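PDB 6JYZ: putative secreted endoglycosylceramidase from Rhodococcus hoagii, which probably cleaves galactose-linked glycosphingolipids, hydrolysing the O-glycosidic bond that joins the glycan to ceramide. Local coordinates for residues A[286-290]-A[317-323]; A[215-221]-A[258-263]. One frame throughout, in Å; residues are numbered along the deposited sequence.

Contact 1 (A[286-290]-A[317-323])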
loop_
_atom_site.group_PDB
_atom_site.type_symbol
_atom_site.label_atom_id
_atom_site.label_comp_id
_atom_site.label_asym_id
_atom_site.label_seq_id
_atom_site.Cartn_x
_atom_site.Cartn_y
_atom_site.Cartn_z
ATOM N N LEU A 286 -4.175 -16.682 -6.320
ATOM C CA LEU A 286 -4.633 -15.461 -5.678
ATOM C C LEU A 286 -3.532 -14.419 -5.523
ATOM O O LEU A 286 -3.702 -13.483 -4.728
ATOM C CB LEU A 286 -5.275 -15.775 -4.309
ATOM C CG LEU A 286 -6.387 -16.809 -4.375
ATOM C CD1 LEU A 286 -6.973 -17.051 -2.969
ATOM C CD2 LEU A 286 -7.486 -16.384 -5.316
ATOM N N VAL A 287 -2.468 -14.537 -6.327
ATOM C CA VAL A 287 -1.467 -13.460 -6.243
ATOM C C VAL A 287 -1.918 -12.226 -7.014
ATOM O O VAL A 287 -2.679 -12.285 -7.987
ATOM C CB VAL A 287 -0.095 -13.946 -6.789
ATOM C CG1 VAL A 287 0.460 -15.077 -5.923
ATOM C CG2 VAL A 287 -0.114 -14.295 -8.284
ATOM N N VAL A 288 -1.416 -11.075 -6.561
ATOM C CA VAL A 288 -1.723 -9.745 -7.103
ATOM C C VAL A 288 -0.406 -8.992 -7.215
ATOM O O VAL A 288 0.315 -8.881 -6.206
ATOM C CB VAL A 288 -2.705 -9.022 -6.160
ATOM C CG1 VAL A 288 -2.853 -7.561 -6.598
ATOM C CG2 VAL A 288 -4.059 -9.752 -6.083
ATOM N N PHE A 289 -0.081 -8.507 -8.414
ATOM C CA PHE A 289 1.168 -7.779 -8.617
ATOM C C PHE A 289 1.011 -6.313 -8.216
ATOM O O PHE A 289 0.037 -5.642 -8.608
ATOM C CB PHE A 289 1.528 -7.888 -10.105
ATOM C CG PHE A 289 2.848 -7.233 -10.453
ATOM C CD1 PHE A 289 3.999 -7.512 -9.720
ATOM C CD2 PHE A 289 2.939 -6.289 -11.473
ATOM C CE1 PHE A 289 5.225 -6.884 -10.032
ATOM C CE2 PHE A 289 4.180 -5.682 -11.763
ATOM C CZ PHE A 289 5.279 -5.970 -11.041
ATOM N N SER A 290 1.914 -5.813 -7.370
ATOM C CA SER A 290 1.745 -4.519 -6.727
ATOM C C SER A 290 3.024 -3.677 -6.806
ATOM O O SER A 290 3.624 -3.353 -5.778
ATOM C CB SER A 290 1.304 -4.757 -5.300
ATOM O OG SER A 290 0.872 -3.558 -4.699
ATOM N N ALA A 317 3.320 -6.347 -17.133
ATOM C CA ALA A 317 3.966 -7.236 -16.139
ATOM C C ALA A 317 2.903 -8.085 -15.428
ATOM O O ALA A 317 3.046 -9.281 -15.266
ATOM C CB ALA A 317 4.762 -6.395 -15.157
ATOM N N ALA A 318 1.783 -7.436 -14.992
ATOM C CA ALA A 318 0.737 -8.198 -14.302
ATOM C C ALA A 318 0.162 -9.246 -15.234
ATOM O O ALA A 318 -0.117 -10.383 -14.808
ATOM C CB ALA A 318 -0.370 -7.237 -13.838
ATOM N N ASP A 319 0.022 -8.929 -16.501
ATOM C CA ASP A 319 -0.491 -9.913 -17.458
ATOM C C ASP A 319 0.452 -11.084 -17.644
ATOM O O ASP A 319 0.002 -12.218 -17.812
ATOM C CB ASP A 319 -0.789 -9.194 -18.772
ATOM C CG ASP A 319 -1.170 -10.153 -19.886
ATOM O OD1 ASP A 319 -2.329 -10.634 -19.804
ATOM O OD2 ASP A 319 -0.289 -10.465 -20.728
ATOM N N TRP A 320 1.758 -10.850 -17.550
ATOM C CA TRP A 320 2.706 -11.955 -17.595
ATOM C C TRP A 320 2.486 -12.942 -16.463
ATOM O O TRP A 320 2.625 -14.166 -16.609
ATOM C CB TRP A 320 4.136 -11.398 -17.620
ATOM C CG TRP A 320 5.220 -12.446 -17.629
ATOM C CD1 TRP A 320 5.509 -13.268 -18.700
ATOM C CD2 TRP A 320 6.187 -12.659 -16.608
ATOM N NE1 TRP A 320 6.637 -13.985 -18.366
ATOM C CE2 TRP A 320 7.031 -13.691 -17.078
ATOM C CE3 TRP A 320 6.354 -12.198 -15.293
ATOM C CZ2 TRP A 320 8.115 -14.196 -16.350
ATOM C CZ3 TRP A 320 7.440 -12.666 -14.576
ATOM C CH2 TRP A 320 8.315 -13.640 -15.092
ATOM N N TYR A 321 2.143 -12.447 -15.262
ATOM C CA TYR A 321 1.820 -13.266 -14.143
ATOM C C TYR A 321 0.408 -13.832 -14.214
ATOM O O TYR A 321 0.045 -14.667 -13.360
ATOM C CB TYR A 321 1.907 -12.502 -12.810
ATOM C CG TYR A 321 3.297 -12.133 -12.393
ATOM C CD1 TYR A 321 4.152 -13.109 -11.867
ATOM C CD2 TYR A 321 3.719 -10.827 -12.466
ATOM C CE1 TYR A 321 5.418 -12.741 -11.382
ATOM C CE2 TYR A 321 4.990 -10.445 -12.020
ATOM C CZ TYR A 321 5.807 -11.422 -11.483
ATOM O OH TYR A 321 7.045 -11.030 -11.005
ATOM N N GLY A 322 -0.397 -13.331 -15.141
ATOM C CA GLY A 322 -1.823 -13.706 -15.184
ATOM C C GLY A 322 -2.574 -13.175 -13.969
ATOM O O GLY A 322 -3.614 -13.736 -13.627
ATOM N N ALA A 323 -2.089 -12.101 -13.364
ATOM C CA ALA A 323 -2.580 -11.656 -12.062
ATOM C C ALA A 323 -3.205 -10.273 -12.175
ATOM O O ALA A 323 -2.795 -9.464 -13.018
ATOM C CB ALA A 323 -1.400 -11.563 -11.117
#

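Contact 2 (A[215-221]-A[258-263])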
loop_
_atom_site.group_PDB
_atom_site.type_symbol
_atom_site.label_atom_id
_atom_site.label_comp_id
_atom_site.label_asym_id
_atom_site.label_seq_id
_atom_site.Cartn_x
_atom_site.Cartn_y
_atom_site.Cartn_z
ATOM N N VAL A 215 -8.181 -8.136 2.886
ATOM C CA VAL A 215 -7.963 -8.488 1.488
ATOM C C VAL A 215 -6.935 -9.608 1.374
ATOM O O VAL A 215 -7.090 -10.568 0.674
ATOM C CB VAL A 215 -7.393 -7.247 0.757
ATOM C CG1 VAL A 215 -7.130 -7.594 -0.740
ATOM C CG2 VAL A 215 -8.316 -6.036 0.890
ATOM N N GLY A 216 -5.851 -9.402 2.139
ATOM C CA GLY A 216 -4.701 -10.270 2.062
ATOM C C GLY A 216 -3.461 -9.515 2.499
ATOM O O GLY A 216 -3.538 -8.552 3.269
ATOM N N TYR A 217 -2.342 -10.050 1.980
ATOM C CA TYR A 217 -1.071 -9.858 2.669
ATOM C C TYR A 217 -0.069 -9.304 1.661
ATOM O O TYR A 217 0.222 -10.007 0.670
ATOM C CB TYR A 217 -0.539 -11.216 3.146
ATOM C CG TYR A 217 -1.595 -12.106 3.751
ATOM C CD1 TYR A 217 -2.208 -11.792 4.926
ATOM C CD2 TYR A 217 -1.945 -13.249 3.057
ATOM C CE1 TYR A 217 -3.223 -12.675 5.458
ATOM C CE2 TYR A 217 -2.906 -14.118 3.529
ATOM C CZ TYR A 217 -3.487 -13.817 4.747
ATOM O OH TYR A 217 -4.446 -14.710 5.224
ATOM N N ASP A 218 0.452 -8.112 1.895
ATOM C CA ASP A 218 1.524 -7.528 1.075
ATOM C C ASP A 218 2.815 -7.970 1.770
ATOM O O ASP A 218 3.192 -7.461 2.836
ATOM C CB ASP A 218 1.306 -6.005 0.973
ATOM C CG ASP A 218 2.223 -5.288 -0.005
ATOM O OD1 ASP A 218 3.251 -5.859 -0.474
ATOM O OD2 ASP A 218 1.913 -4.119 -0.251
ATOM N N LEU A 219 3.463 -8.980 1.149
ATOM C CA LEU A 219 4.436 -9.787 1.862
ATOM C C LEU A 219 5.639 -9.035 2.391
ATOM O O LEU A 219 6.112 -9.306 3.489
ATOM C CB LEU A 219 4.896 -10.935 0.971
ATOM C CG LEU A 219 3.773 -11.875 0.553
ATOM C CD1 LEU A 219 4.359 -12.943 -0.410
ATOM C CD2 LEU A 219 3.152 -12.563 1.772
ATOM N N LEU A 220 6.140 -8.070 1.600
ATOM C CA LEU A 220 7.187 -7.186 2.118
ATOM C C LEU A 220 7.181 -5.922 1.286
ATOM O O LEU A 220 7.266 -6.008 0.016
ATOM C CB LEU A 220 8.562 -7.856 2.052
ATOM C CG LEU A 220 9.730 -7.063 2.646
ATOM C CD1 LEU A 220 9.501 -6.762 4.121
ATOM C CD2 LEU A 220 11.007 -7.833 2.439
ATOM N N ASN A 221 7.113 -4.779 1.930
ATOM C CA ASN A 221 7.126 -3.522 1.172
ATOM C C ASN A 221 8.493 -3.325 0.538
ATOM O O ASN A 221 9.533 -3.544 1.210
ATOM C CB ASN A 221 6.936 -2.376 2.152
ATOM C CG ASN A 221 7.001 -1.045 1.432
ATOM O OD1 ASN A 221 6.140 -0.766 0.581
ATOM N ND2 ASN A 221 7.951 -0.201 1.761
ATOM N N HIS A 258 -6.621 -15.984 1.528
ATOM C CA HIS A 258 -6.674 -14.577 1.171
ATOM C C HIS A 258 -5.725 -14.241 0.027
ATOM O O HIS A 258 -4.891 -15.061 -0.374
ATOM C CB HIS A 258 -6.389 -13.723 2.415
ATOM C CG HIS A 258 -7.409 -13.879 3.511
ATOM N ND1 HIS A 258 -7.679 -15.119 4.184
ATOM C CD2 HIS A 258 -8.225 -12.935 4.032
ATOM C CE1 HIS A 258 -8.631 -14.845 5.130
ATOM N NE2 HIS A 258 -8.915 -13.528 5.055
ATOM N N LEU A 259 -5.838 -13.019 -0.498
ATOM C CA LEU A 259 -4.937 -12.626 -1.613
ATOM C C LEU A 259 -3.515 -12.417 -1.128
ATOM O O LEU A 259 -3.289 -12.032 0.022
ATOM C CB LEU A 259 -5.441 -11.307 -2.217
ATOM C CG LEU A 259 -6.776 -11.331 -2.906
ATOM C CD1 LEU A 259 -7.157 -10.073 -3.656
ATOM C CD2 LEU A 259 -7.465 -12.608 -3.209
ATOM N N VAL A 260 -2.602 -12.682 -2.050
ATOM C CA VAL A 260 -1.174 -12.468 -1.768
ATOM C C VAL A 260 -0.735 -11.326 -2.655
ATOM O O VAL A 260 -0.720 -11.493 -3.884
ATOM C CB VAL A 260 -0.388 -13.739 -2.009
ATOM C CG1 VAL A 260 1.095 -13.339 -2.009
ATOM C CG2 VAL A 260 -0.683 -14.706 -0.843
ATOM N N ILE A 261 -0.361 -10.207 -2.051
ATOM C CA ILE A 261 0.043 -9.027 -2.798
ATOM C C ILE A 261 1.570 -9.033 -2.750
ATOM O O ILE A 261 2.185 -9.080 -1.677
ATOM C CB ILE A 261 -0.560 -7.806 -2.098
ATOM C CG1 ILE A 261 -2.087 -7.854 -2.328
ATOM C CG2 ILE A 261 0.019 -6.510 -2.628
ATOM C CD1 ILE A 261 -2.871 -6.921 -1.382
ATOM N N PHE A 262 2.191 -9.050 -3.932
ATOM C CA PHE A 262 3.651 -9.167 -3.995
ATOM C C PHE A 262 4.187 -8.058 -4.883
ATOM O O PHE A 262 3.524 -7.583 -5.811
ATOM C CB PHE A 262 4.094 -10.538 -4.504
ATOM C CG PHE A 262 3.859 -10.734 -5.972
ATOM C CD1 PHE A 262 2.629 -11.135 -6.489
ATOM C CD2 PHE A 262 4.899 -10.524 -6.899
ATOM C CE1 PHE A 262 2.449 -11.242 -7.861
ATOM C CE2 PHE A 262 4.700 -10.651 -8.249
ATOM C CZ PHE A 262 3.467 -11.015 -8.749
ATOM N N GLU A 263 5.443 -7.672 -4.564
ATOM C CA GLU A 263 6.022 -6.472 -5.165
ATOM C C GLU A 263 7.261 -6.816 -5.971
ATOM O O GLU A 263 8.027 -7.732 -5.604
ATOM C CB GLU A 263 6.388 -5.462 -4.080
ATOM C CG GLU A 263 5.120 -4.982 -3.332
ATOM C CD GLU A 263 5.486 -3.973 -2.299
ATOM O OE1 GLU A 263 6.355 -3.129 -2.505
ATOM O OE2 GLU A 263 4.871 -4.020 -1.161
#

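Contact 1 (A[286-290]-A[317-323])
A strand-to-helix unit of the (β/α)8 barrel brings Phe289, Val287 and the last turn of helix 307-321 together, with Ala317, Ala318 and Tyr321 on the helix side and Ala323 just beyond it. Helix 317-321 runs nearly antiparallel to strand 287-289, the axes 160° apart and 8.6 Å from each other. Phe289 takes part in three of the four apolar side-chain pairs. With its CG anti to the backbone N (chi1 -177°), the ring reaches from the strand to the helix, where CE2 lies 3.5 Å from Ala317 CB and CD2 is 4.2 Å from Ala318 CB. The two alanines suit this place because their methyl groups leave room for a large ring. Tyr321 comes over one face of that ring near its rim: its CE2 stands 3.9 Å from Phe289 CD1, and the two ring planes are turned 37° apart. The tyrosine hydroxyl is bonded to Pro277 O, which fixes the far end of the ring, while Phe262 also packs against both aromatics. Replacing Phe289 by alanine would probably open a gap beside Ala317 and leave the Tyr321 ring without its neighbour across the interface. Toward the start of the strand, the methyl of Ala323 tucks in beside the backbone, 3.5 Å from Val287 O and 4.1 Å from Val287 CG2. The chain can turn in there because Gly322 takes a positive phi, ending the helix in a Schellman motif in which Ala323 N bonds back to Ala318 O at 3.0 Å. Apolar, hydrogen-bond-free packing of this kind, with a barrel strand facing the helix that follows it, is the β/α layer of the TIM barrel found in glycoside hydrolase family 5.

Contact 2 (A[215-221]-A[258-263])
The ring of Tyr217 lies slantwise against His258, its CZ 3.7 Å from His258 CB and the ring planes 43° apart. Glu252 accepts a hydrogen bond from the tyrosine hydroxyl, and His258 NE2 is held by Glu211 O. Tyr217 belongs to strand 215-218 and His258 precedes strand 259-262, two parallel neighbours in the wall of the (β/α)8 barrel. Four backbone bonds join them: Leu259 N to Val215 O, Tyr217 N to Leu259 O, Ile261 N to Tyr217 O at 2.8 Å, and Leu219 N to Ile261 O. Gly216 fits because a side chain here would run into Leu259 O, which sits 3.0 Å from Gly216 CA in a CA-H...O contact. Tyr217 and Val260 project to the face covered by helix 230-251, where Leu219 CD1 meets Val260 CG1 at 3.7 Å. On the other face, Ile261 and Asp218 point inward, Ile261 CG2 resting 3.6 Å from Asp218 CG. Past the strand ends, Asn221 and Glu263 line the same side as Asp218; Arg83 makes salt bridges to Asp218 and Glu263 and a hydrogen bond to Asn221, which probably offsets the acids' charge, and Glu263 OE1 takes a hydrogen bond from Glu222 N. Turned away from the backbone N (chi1 -172°), the Asp218 carboxylate reaches toward Glu263; their planes are 63° apart, and Asp218 OD1 comes within 2.5 Å of Glu263 OE2, so close that one acid probably holds a proton.

Contact 2 comes first along the chain and closes before contact 1 opens; their centres are 12 Å apart. They meet through adjacent parallel strands of the barrel, 259-262 and 287-289, where Val288 N lies 2.8 Å from Val260 O and Ser290 N 2.9 Å from Phe262 O, both probable hydrogen bonds. Contact 2 joins strand to strand within the barrel wall, whereas contact 1 packs the following strand, 287-289, against helix 307-321 on the outside. Together they span the wall from its inner lining to its helical coat. Ser290 also packs on Ile261 and Glu263, so segments 286-290 and 258-263 meet toward the C-terminal strand ends, the side on which family 5 barrels carry their active site.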